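Local coordinates for protein sulfate adenylyltransferase (Allochromatium vinosum, PDB 4DNX) that catalyses the reversible adenylyl transfer from ATP to sulfate, giving adenosine 5'-phosphosulfate and diphosphate, at residues 111-125 with 154-167. Sequence-based numbering, arbitrary orientation.
Sequences VLAVMDVTAVEQVSD and RTAISGPIQVLNFS
M115 turns CG away from its own amide nitrogen (chi1 180°) and runs on extended along the sheet: CG packs on I161 CG2 at 3.7 Å, SD on I157 CD1, and CE ends 3.3 Å from S158 C. In N165, CG lies between the backbone N and the carbonyl carbon (chi1 59°), which brings ND2 to V111 O (3.0 Å, in the carbonyl plane) as a donor, while OD1 accepts from S167 N on a lone pair, closing an Asx turn. An alanine here would probably leave V111 O without this side-chain donor and the turn without its closing bond. Two antiparallel ladders, shifted by one residue, join the segments. Where the second begins, T118 and A119 both face S158, a classic beta bulge; T118 N donates to S158 O at 2.8 Å, A119 N only weakly. At the far end, in one of two R154 conformers, NH1 (2.9 Å) and NH2 both donate to D125 OD1 in a salt bridge, carboxylate and guanidinium planes 90° apart. Within the PUA-like domain, strand 155-163 thus pairs with both 111-116 and 119-122; strand 98-102 flanks 111-116, helix 38-48 packs on L112 and I161, and helix 18-28 on V114 and L164.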
# COMPACT_ATOMS: atom_id res chain seq x y z
N VAL A 111 0.81 -16.99 11.61
CA VAL A 111 1.67 -17.48 10.54
C VAL A 111 2.09 -16.39 9.59
O VAL A 111 1.25 -15.61 9.08
CB VAL A 111 0.91 -18.57 9.73
CG1 VAL A 111 1.80 -19.04 8.57
CG2 VAL A 111 0.56 -19.76 10.64
N LEU A 112 3.40 -16.32 9.33
CA LEU A 112 3.98 -15.33 8.39
C LEU A 112 4.29 -15.99 7.02
O LEU A 112 4.12 -15.36 5.96
CB LEU A 112 5.27 -14.75 9.00
CG LEU A 112 6.16 -13.83 8.17
CD1 LEU A 112 5.40 -12.59 7.72
CD2 LEU A 112 7.42 -13.43 8.94
N ALA A 113 4.68 -17.27 7.03
CA ALA A 113 5.11 -17.93 5.77
C ALA A 113 5.01 -19.44 5.98
O ALA A 113 4.94 -19.91 7.11
CB ALA A 113 6.58 -17.57 5.43
N VAL A 114 4.94 -20.15 4.86
CA VAL A 114 5.00 -21.61 4.85
C VAL A 114 6.34 -21.98 4.20
O VAL A 114 6.73 -21.39 3.18
CB VAL A 114 3.82 -22.17 4.01
CG1 VAL A 114 3.93 -23.68 3.85
CG2 VAL A 114 2.51 -21.84 4.68
N MET A 115 7.04 -22.96 4.76
CA MET A 115 8.38 -23.29 4.28
C MET A 115 8.46 -24.76 3.96
O MET A 115 7.93 -25.58 4.72
CB MET A 115 9.40 -22.97 5.38
CG MET A 115 10.83 -23.26 4.99
SD MET A 115 11.86 -22.60 6.36
CE MET A 115 13.44 -23.02 5.71
N ASP A 116 9.07 -25.10 2.82
CA ASP A 116 9.44 -26.51 2.55
C ASP A 116 10.86 -26.69 3.03
O ASP A 116 11.80 -26.08 2.48
CB ASP A 116 9.29 -26.85 1.06
CG ASP A 116 7.86 -26.80 0.62
OD1 ASP A 116 7.05 -27.58 1.16
OD2 ASP A 116 7.50 -25.92 -0.21
N VAL A 117 11.02 -27.50 4.08
CA VAL A 117 12.33 -27.64 4.69
C VAL A 117 13.18 -28.65 3.91
O VAL A 117 12.79 -29.84 3.80
CB VAL A 117 12.20 -28.03 6.17
CG1 VAL A 117 13.58 -28.29 6.77
CG2 VAL A 117 11.45 -26.94 6.92
N THR A 118 14.29 -28.20 3.32
CA THR A 118 15.15 -29.14 2.61
C THR A 118 16.43 -29.51 3.36
O THR A 118 17.12 -30.46 2.99
CB THR A 118 15.45 -28.70 1.17
OG1 THR A 118 15.97 -27.36 1.18
CG2 THR A 118 14.12 -28.72 0.37
N ALA A 119 16.75 -28.78 4.43
CA ALA A 119 17.84 -29.23 5.29
C ALA A 119 17.71 -28.63 6.66
O ALA A 119 17.13 -27.55 6.84
CB ALA A 119 19.19 -28.86 4.70
N VAL A 120 18.23 -29.37 7.63
CA VAL A 120 18.30 -28.89 9.00
C VAL A 120 19.75 -29.17 9.43
O VAL A 120 20.19 -30.33 9.45
CB VAL A 120 17.33 -29.67 9.94
CG1 VAL A 120 17.55 -29.27 11.39
CG2 VAL A 120 15.87 -29.47 9.53
N GLU A 121 20.48 -28.12 9.80
CA GLU A 121 21.92 -28.19 10.05
C GLU A 121 22.31 -27.52 11.37
O GLU A 121 21.73 -26.51 11.74
CB GLU A 121 22.69 -27.51 8.90
CG GLU A 121 22.44 -28.14 7.51
CD GLU A 121 23.05 -27.34 6.35
OE1 GLU A 121 22.64 -26.20 6.16
OE2 GLU A 121 23.96 -27.88 5.65
N GLN A 122 23.29 -28.07 12.08
CA GLN A 122 23.86 -27.40 13.24
C GLN A 122 25.04 -26.54 12.81
O GLN A 122 25.92 -27.02 12.09
CB GLN A 122 24.35 -28.44 14.26
CG GLN A 122 23.32 -29.50 14.58
CD GLN A 122 22.02 -28.87 15.07
OE1 GLN A 122 22.03 -27.92 15.86
NE2 GLN A 122 20.89 -29.39 14.58
N VAL A 123 25.09 -25.30 13.28
CA VAL A 123 26.20 -24.42 12.99
C VAL A 123 27.25 -24.47 14.11
O VAL A 123 26.91 -24.30 15.29
CB VAL A 123 25.72 -22.98 12.83
CG1 VAL A 123 26.84 -22.18 12.16
CG2 VAL A 123 24.42 -22.96 11.99
N SER A 124 28.51 -24.72 13.75
CA SER A 124 29.59 -24.82 14.77
C SER A 124 30.01 -23.42 15.23
O SER A 124 29.72 -22.42 14.56
CB SER A 124 30.81 -25.56 14.22
OG SER A 124 31.46 -24.72 13.26
N ASP A 125 30.69 -23.36 16.37
CA ASP A 125 31.29 -22.11 16.85
C ASP A 125 32.19 -21.50 15.78
O ASP A 125 32.14 -20.29 15.55
CB ASP A 125 32.10 -22.31 18.14
CG ASP A 125 31.25 -22.73 19.33
OD1 ASP A 125 30.00 -22.67 19.25
OD2 ASP A 125 31.86 -23.17 20.35
N ARG A 154 21.57 -22.11 17.14
CA ARG A 154 22.57 -22.69 16.22
C ARG A 154 22.02 -23.75 15.27
O ARG A 154 22.79 -24.43 14.58
CB ARG A 154 23.74 -23.30 17.03
CG ARG A 154 24.50 -22.29 17.89
CD ARG A 154 25.05 -21.12 17.06
NE ARG A 154 26.17 -20.49 17.77
CZ ARG A 154 27.33 -21.07 18.07
NH1 ARG A 154 27.61 -22.34 17.72
NH2 ARG A 154 28.22 -20.35 18.73
N THR A 155 20.69 -23.91 15.22
CA THR A 155 20.07 -24.83 14.27
C THR A 155 19.54 -24.04 13.08
O THR A 155 18.63 -23.24 13.22
CB THR A 155 18.92 -25.63 14.92
OG1 THR A 155 19.43 -26.40 16.03
CG2 THR A 155 18.30 -26.62 13.92
N ALA A 156 20.12 -24.28 11.90
CA ALA A 156 19.70 -23.57 10.68
C ALA A 156 18.72 -24.43 9.89
O ALA A 156 19.03 -25.61 9.60
CB ALA A 156 20.92 -23.26 9.83
N ILE A 157 17.55 -23.89 9.58
CA ILE A 157 16.59 -24.59 8.71
C ILE A 157 16.57 -23.86 7.38
O ILE A 157 16.57 -22.60 7.33
CB ILE A 157 15.21 -24.73 9.37
CG1 ILE A 157 14.59 -23.37 9.67
CG2 ILE A 157 15.38 -25.50 10.71
CD1 ILE A 157 13.08 -23.46 10.07
N SER A 158 16.58 -24.63 6.30
CA SER A 158 16.74 -24.02 4.96
C SER A 158 15.74 -24.60 3.98
O SER A 158 15.22 -25.72 4.19
CB SER A 158 18.17 -24.19 4.42
OG SER A 158 18.58 -25.56 4.44
N GLY A 159 15.45 -23.82 2.94
CA GLY A 159 14.45 -24.23 1.94
C GLY A 159 13.58 -23.07 1.49
O GLY A 159 13.60 -21.97 2.13
N PRO A 160 12.80 -23.28 0.43
CA PRO A 160 12.01 -22.21 -0.16
C PRO A 160 10.78 -21.85 0.69
O PRO A 160 10.25 -22.72 1.41
CB PRO A 160 11.55 -22.80 -1.52
CG PRO A 160 11.56 -24.30 -1.28
CD PRO A 160 12.63 -24.57 -0.28
N ILE A 161 10.34 -20.59 0.61
CA ILE A 161 9.18 -20.16 1.40
C ILE A 161 8.12 -19.51 0.50
O ILE A 161 8.44 -19.03 -0.60
CB ILE A 161 9.58 -19.16 2.57
CG1 ILE A 161 10.08 -17.83 1.99
CG2 ILE A 161 10.62 -19.82 3.53
CD1 ILE A 161 10.41 -16.78 3.13
N GLN A 162 6.89 -19.52 1.00
CA GLN A 162 5.72 -18.80 0.45
C GLN A 162 5.25 -17.88 1.57
O GLN A 162 4.85 -18.36 2.65
CB GLN A 162 4.62 -19.79 0.04
CG GLN A 162 5.07 -20.72 -1.08
CD GLN A 162 4.15 -21.94 -1.22
OE1 GLN A 162 4.05 -22.82 -0.33
NE2 GLN A 162 3.46 -22.00 -2.32
N VAL A 163 5.25 -16.58 1.29
CA VAL A 163 4.95 -15.53 2.29
C VAL A 163 3.48 -15.10 2.23
O VAL A 163 2.94 -14.88 1.13
CB VAL A 163 5.90 -14.34 2.11
CG1 VAL A 163 5.53 -13.24 3.14
CG2 VAL A 163 7.38 -14.81 2.22
N LEU A 164 2.81 -15.08 3.38
CA LEU A 164 1.36 -14.86 3.45
C LEU A 164 0.97 -13.43 3.82
O LEU A 164 -0.17 -13.00 3.61
CB LEU A 164 0.72 -15.86 4.46
CG LEU A 164 0.93 -17.33 4.07
CD1 LEU A 164 0.16 -18.19 5.08
CD2 LEU A 164 0.43 -17.63 2.66
N ASN A 165 1.91 -12.71 4.42
CA ASN A 165 1.66 -11.30 4.79
C ASN A 165 2.96 -10.59 5.03
O ASN A 165 4.06 -11.21 4.97
CB ASN A 165 0.73 -11.18 6.02
CG ASN A 165 1.29 -11.88 7.24
OD1 ASN A 165 2.28 -11.42 7.84
ND2 ASN A 165 0.67 -13.01 7.61
N PHE A 166 2.86 -9.28 5.26
CA PHE A 166 4.06 -8.46 5.50
C PHE A 166 4.15 -7.99 6.92
O PHE A 166 4.76 -6.92 7.19
CB PHE A 166 4.07 -7.29 4.51
CG PHE A 166 4.09 -7.76 3.06
CD1 PHE A 166 5.15 -8.52 2.59
CD2 PHE A 166 3.10 -7.40 2.16
CE1 PHE A 166 5.21 -8.97 1.27
CE2 PHE A 166 3.18 -7.83 0.80
CZ PHE A 166 4.22 -8.61 0.36
N SER A 167 3.60 -8.78 7.82
CA SER A 167 3.81 -8.55 9.28
C SER A 167 3.22 -7.17 9.71
O SER A 167 2.31 -6.58 9.05
CB SER A 167 5.32 -8.75 9.58
OG SER A 167 5.61 -8.73 11.01
O HOH W 1 6.79 -23.35 0.67
O HOH W 2 18.55 -26.65 2.22
O HOH W 3 20.03 -25.79 6.75
O HOH W 4 21.13 -26.25 17.98